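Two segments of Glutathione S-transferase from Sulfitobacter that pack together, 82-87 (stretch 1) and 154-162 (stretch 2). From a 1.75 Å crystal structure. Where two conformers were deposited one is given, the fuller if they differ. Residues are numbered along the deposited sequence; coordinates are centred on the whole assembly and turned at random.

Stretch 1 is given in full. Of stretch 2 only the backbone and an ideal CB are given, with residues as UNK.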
# COMPACT_ATOMS: atom_id res chain seq x y z
N ALA A 82 -4.08 -0.48 22.55
CA ALA A 82 -3.10 -1.48 22.14
C ALA A 82 -1.76 -0.83 21.79
O ALA A 82 -0.75 -1.53 21.68
CB ALA A 82 -3.60 -2.28 20.95
N GLY A 83 -1.75 0.48 21.61
CA GLY A 83 -0.53 1.21 21.28
C GLY A 83 0.15 0.73 20.00
O GLY A 83 1.38 0.71 19.91
N LEU A 84 -0.66 0.37 19.01
CA LEU A 84 -0.10 -0.19 17.77
C LEU A 84 0.55 0.85 16.85
O LEU A 84 1.30 0.48 15.94
CB LEU A 84 -1.18 -0.97 17.01
CG LEU A 84 -1.65 -2.26 17.70
CD1 LEU A 84 -2.91 -2.80 17.04
CD2 LEU A 84 -0.53 -3.28 17.64
N VAL A 85 0.25 2.12 17.06
CA VAL A 85 0.87 3.21 16.30
C VAL A 85 1.52 4.17 17.28
O VAL A 85 0.87 4.62 18.24
CB VAL A 85 -0.18 3.98 15.47
CG1 VAL A 85 0.46 5.17 14.73
CG2 VAL A 85 -0.86 3.04 14.48
N PRO A 86 2.81 4.48 17.06
CA PRO A 86 3.52 5.42 17.94
C PRO A 86 2.87 6.80 17.94
O PRO A 86 2.33 7.25 16.93
CB PRO A 86 4.90 5.55 17.28
CG PRO A 86 5.02 4.39 16.38
CD PRO A 86 3.67 3.95 15.98
N THR A 87 2.92 7.49 19.07
CA THR A 87 2.41 8.86 19.12
C THR A 87 3.34 9.83 18.39
O THR A 87 2.89 10.82 17.82
CB THR A 87 2.18 9.33 20.56
OG1 THR A 87 3.40 9.23 21.30
CG2 THR A 87 1.12 8.48 21.23
N UNK A 154 10.18 -3.83 14.01
CA UNK A 154 10.49 -2.78 13.03
C UNK A 154 10.98 -1.48 13.66
O UNK A 154 12.00 -0.93 13.26
CB UNK A 154 9.25 -2.49 12.18
N UNK A 155 10.28 -1.00 14.68
CA UNK A 155 10.66 0.25 15.32
C UNK A 155 11.68 0.08 16.43
O UNK A 155 12.04 1.05 17.10
CB UNK A 155 9.41 0.94 15.88
N UNK A 156 12.15 -1.15 16.63
CA UNK A 156 13.10 -1.42 17.69
C UNK A 156 12.44 -2.17 18.83
O UNK A 156 11.84 -3.23 18.62
CB UNK A 156 13.72 -0.12 18.20
N UNK A 157 12.51 -1.60 20.03
CA UNK A 157 11.86 -2.18 21.21
C UNK A 157 10.34 -2.32 21.04
O UNK A 157 9.75 -3.30 21.48
CB UNK A 157 12.16 -1.32 22.44
N UNK A 158 9.71 -1.34 20.39
CA UNK A 158 8.26 -1.26 20.35
C UNK A 158 7.62 -1.95 19.15
O UNK A 158 7.92 -1.65 18.00
CB UNK A 158 7.84 0.21 20.36
N UNK A 159 6.72 -2.89 19.45
CA UNK A 159 5.85 -3.52 18.46
C UNK A 159 4.93 -2.48 17.84
O UNK A 159 4.50 -1.52 18.50
CB UNK A 159 5.03 -4.65 19.09
N UNK A 160 4.59 -2.66 16.56
CA UNK A 160 3.70 -1.72 15.88
C UNK A 160 2.98 -2.42 14.75
O UNK A 160 3.21 -3.60 14.49
CB UNK A 160 4.48 -0.51 15.35
N UNK A 161 2.11 -1.68 14.05
CA UNK A 161 1.43 -2.23 12.88
C UNK A 161 2.36 -2.80 11.81
O UNK A 161 1.94 -3.66 11.04
CB UNK A 161 0.56 -1.14 12.25
N UNK A 162 3.59 -2.31 11.74
CA UNK A 162 4.49 -2.79 10.69
C UNK A 162 4.85 -4.25 10.92
O UNK A 162 5.15 -4.98 9.98
CB UNK A 162 5.76 -1.94 10.63

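Position 154 lies out of reach of stretch 1, and its phi and psi of -54° and -48° admit almost any residue, so nothing visible selects one; the deposited residue is Val-154.

At 155 the CA-to-CB bond points toward stretch 1, yet no atom of that stretch lies within 5.5 Å of the ideal CB. A short side chain would leave the gap unfilled, whereas a longer apolar one could reach the ring of Pro-86. Leucine, isoleucine or methionine would suit. The residue is Leu-155, and its CD1 comes to 3.4 Å from Pro-86 CG.

Position 156 is decided by its backbone. With phi 107° and psi -123°, a CB would be jammed against the carbonyl O of the residue before, which calls for glycine, and Gly-156 is found.

Position 157 is out of reach of stretch 1 and open to many types; it is Glu-157. At 158 the CB points toward stretch 1 but has nothing of it within 5.5 Å. Nothing visible narrows the choice; a polar residue is one of many that would serve, and Asp-158 makes no contact: its CB is 6.4 Å from Pro-86 CG.

At 159 the CB points sideways, but the side chain of Leu-84 offers an apolar surface to anything long enough. A large aromatic or a long aliphatic residue fits. Phe-159, with chi1 t, brings its ring end nearer: CE2 lies 3.6 Å from Leu-84 CD2, which sits at the ring edge, near its plane. The backbone contributes too, for one water donates to both Gly-83 O (2.8 Å from the water O) and Phe-159 O (2.9 Å), bridging two carbonyls that cannot bond to each other.

Position 160 is tight: its ideal CB is 3.4 Å from Leu-84 O and 4.6 Å from Pro-86 CD. A small side chain is favoured, and since the chain next turns into a helix, serine, threonine, aspartate or asparagine could cap it. Ser-160, chi1 p, accepts at OG from the backbone N of 162 (3.3 Å), a capping bond. Its CA also makes a CA-H...O contact of 3.3 Å with Leu-84 O.

At 161 the backbone N donates to Leu-84 O at 3.0 Å, a bond available to any residue but proline. The sideways CB has Val-85 CG2 at 4.9 Å, so a branched or flexible apolar chain is apt. Leu-161 places CD1 3.6 Å from Val-85 CG2 and CD2 3.7 Å from Leu-84 CB.

Position 162, its CB sideways, meets nothing of stretch 1; many residues would do, and Ala-162 is one.

Stretch 2 154-162: VLGEDFSLA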
# COMPACT_ATOMS: atom_id res chain seq x y z
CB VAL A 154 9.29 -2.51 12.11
CG1 VAL A 154 9.53 -1.26 11.25
CG2 VAL A 154 9.02 -3.72 11.24
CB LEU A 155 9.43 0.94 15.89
CG LEU A 155 8.43 1.36 14.81
CD1 LEU A 155 7.21 1.92 15.48
CD2 LEU A 155 9.05 2.40 13.88
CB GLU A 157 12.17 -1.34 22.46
CG GLU A 157 11.27 -1.64 23.66
CD GLU A 157 11.55 -0.74 24.86
OE1 GLU A 157 12.60 -0.06 24.87
OE2 GLU A 157 10.72 -0.71 25.80
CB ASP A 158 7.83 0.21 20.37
CG ASP A 158 8.37 0.95 21.58
OD1 ASP A 158 8.34 0.37 22.68
OD2 ASP A 158 8.83 2.09 21.42
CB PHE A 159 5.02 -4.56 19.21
CG PHE A 159 4.14 -5.41 18.34
CD1 PHE A 159 4.65 -6.53 17.71
CD2 PHE A 159 2.79 -5.12 18.20
CE1 PHE A 159 3.83 -7.33 16.93
CE2 PHE A 159 1.97 -5.91 17.41
CZ PHE A 159 2.50 -7.03 16.78
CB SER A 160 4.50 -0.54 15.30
OG SER A 160 5.29 -0.95 14.19
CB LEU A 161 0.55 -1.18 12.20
CG LEU A 161 -0.61 -0.62 13.00
CD1 LEU A 161 -1.30 0.40 12.09
CD2 LEU A 161 -1.58 -1.73 13.44
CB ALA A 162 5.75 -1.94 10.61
O HOH W 1 3.69 1.23 18.50
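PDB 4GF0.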